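Local structure of protein-glutamine gamma-glutamyltransferase (Pagrus major, 1G0D) at residues C188-D193 against Q258-G263. The protein catalyses, probably in a calcium-dependent way, the joining of peptide-bound glutamine to lysine side chains or other primary amines, cross-linking or modifying proteins. Sequence-based numbering, arbitrary orientation.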
# COMPACT_ATOMS: atom_id res chain seq x y z
N CYS A 188 9.20 -1.27 13.21
CA CYS A 188 7.85 -0.76 13.23
C CYS A 188 7.67 0.07 14.49
O CYS A 188 7.17 1.18 14.38
CB CYS A 188 6.85 -1.90 13.17
SG CYS A 188 6.71 -2.60 11.53
N PHE A 189 8.09 -0.42 15.66
CA PHE A 189 8.00 0.34 16.93
C PHE A 189 8.93 1.54 16.93
O PHE A 189 8.73 2.48 17.68
CB PHE A 189 8.34 -0.53 18.16
CG PHE A 189 7.23 -1.46 18.57
CD1 PHE A 189 7.37 -2.84 18.42
CD2 PHE A 189 6.00 -0.96 19.00
CE1 PHE A 189 6.30 -3.71 18.68
CE2 PHE A 189 4.93 -1.82 19.26
CZ PHE A 189 5.07 -3.19 19.09
N GLU A 190 9.95 1.52 16.07
CA GLU A 190 10.89 2.63 15.93
C GLU A 190 10.22 3.79 15.17
O GLU A 190 10.47 4.97 15.42
CB GLU A 190 12.11 2.16 15.14
CG GLU A 190 13.32 3.00 15.39
CD GLU A 190 14.50 2.66 14.50
OE1 GLU A 190 15.50 3.39 14.62
OE2 GLU A 190 14.46 1.70 13.69
N VAL A 191 9.38 3.44 14.22
CA VAL A 191 8.64 4.44 13.46
C VAL A 191 7.70 5.14 14.45
O VAL A 191 7.47 6.33 14.38
CB VAL A 191 7.79 3.79 12.34
CG1 VAL A 191 6.93 4.84 11.65
CG2 VAL A 191 8.71 3.11 11.32
N LEU A 192 7.16 4.38 15.40
CA LEU A 192 6.23 4.96 16.36
C LEU A 192 7.02 5.83 17.34
O LEU A 192 6.52 6.84 17.84
CB LEU A 192 5.47 3.85 17.11
CG LEU A 192 4.22 3.15 16.51
CD1 LEU A 192 3.72 2.03 17.42
CD2 LEU A 192 3.11 4.19 16.29
N ASP A 193 8.27 5.44 17.59
CA ASP A 193 9.13 6.15 18.54
C ASP A 193 9.75 7.45 18.05
O ASP A 193 10.24 8.25 18.85
CB ASP A 193 10.28 5.25 19.02
CG ASP A 193 9.81 4.10 19.90
OD1 ASP A 193 10.63 3.18 20.15
OD2 ASP A 193 8.65 4.11 20.35
N GLN A 258 16.71 0.34 5.43
CA GLN A 258 17.50 1.50 5.01
C GLN A 258 17.22 2.73 5.86
O GLN A 258 18.14 3.43 6.27
CB GLN A 258 17.20 1.80 3.54
CG GLN A 258 18.14 2.79 2.90
CD GLN A 258 17.92 2.97 1.38
OE1 GLN A 258 17.79 4.11 0.90
NE2 GLN A 258 17.89 1.84 0.63
N TRP A 259 15.93 3.01 6.10
CA TRP A 259 15.48 4.11 6.94
C TRP A 259 16.07 4.01 8.38
O TRP A 259 16.56 4.99 8.96
CB TRP A 259 13.94 4.07 7.03
CG TRP A 259 13.36 5.02 8.01
CD1 TRP A 259 13.09 6.34 7.80
CD2 TRP A 259 12.92 4.73 9.36
NE1 TRP A 259 12.52 6.90 8.93
CE2 TRP A 259 12.40 5.94 9.90
CE3 TRP A 259 12.91 3.57 10.16
CZ2 TRP A 259 11.88 6.02 11.20
CZ3 TRP A 259 12.39 3.65 11.45
CH2 TRP A 259 11.89 4.87 11.95
N SER A 260 16.00 2.83 8.98
CA SER A 260 16.53 2.64 10.31
C SER A 260 18.05 2.58 10.30
O SER A 260 18.71 3.22 11.11
CB SER A 260 15.99 1.34 10.88
OG SER A 260 16.64 1.07 12.10
N LYS A 261 18.61 1.79 9.41
CA LYS A 261 20.05 1.67 9.31
C LYS A 261 20.72 3.04 9.26
O LYS A 261 21.70 3.26 9.95
CB LYS A 261 20.44 0.89 8.05
CG LYS A 261 21.20 -0.39 8.30
CD LYS A 261 20.35 -1.39 9.07
CE LYS A 261 20.72 -2.81 8.71
NZ LYS A 261 20.35 -3.06 7.30
N ALA A 262 20.18 3.95 8.43
CA ALA A 262 20.71 5.32 8.24
C ALA A 262 20.44 6.28 9.37
O ALA A 262 20.71 7.45 9.23
CB ALA A 262 20.16 5.92 6.97
N GLY A 263 19.90 5.79 10.48
CA GLY A 263 19.59 6.65 11.60
C GLY A 263 18.24 7.34 11.43
O GLY A 263 18.08 8.50 11.76
O HOH W 1 17.97 3.51 13.46
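Glu190 and Trp259 run alongside each other in opposite directions between helices 184-193 and 253-261, the aliphatic part of the glutamate lying against the benzene end of the indole: CB stands 4.0 Å from CZ3 of Trp259. With Glu190 CG anti to the backbone N (chi1 -158°) and the chain extended beyond it, the carboxylate spans the gap to the second helix. Its plane is turned 65° from the indole plane, and Glu190 OE2 approaches Trp259 CZ3 obliquely at 3.6 Å. Ser260 OG donates to the syn lone pair of Glu190 OE2 at 2.8 Å, and one water donates both to Glu190 OE1, at 2.7 Å, and to the backbone O of Ser260, so each carboxylate oxygen has a link to the same serine. A leucine in place of Glu190 would probably leave Ser260 OG without this acceptor and the water without its carboxylate acceptor. Deeper in the interface, the CH2 corner of Trp259 comes within 3.6 Å of Val191 CA, and Val191 CG2 lies 3.7 Å from the same CH2. NE1 of Trp259 is hydrogen-bonded to the backbone O of Arg229, while Val191 also packs on helix 212-223. Away from the annotated sites, this helix-helix interface sets a buried apolar pair, Val191 and Trp259, beside a partly exposed polar pair linked directly and through water, within the papain-like catalytic core of transglutaminases.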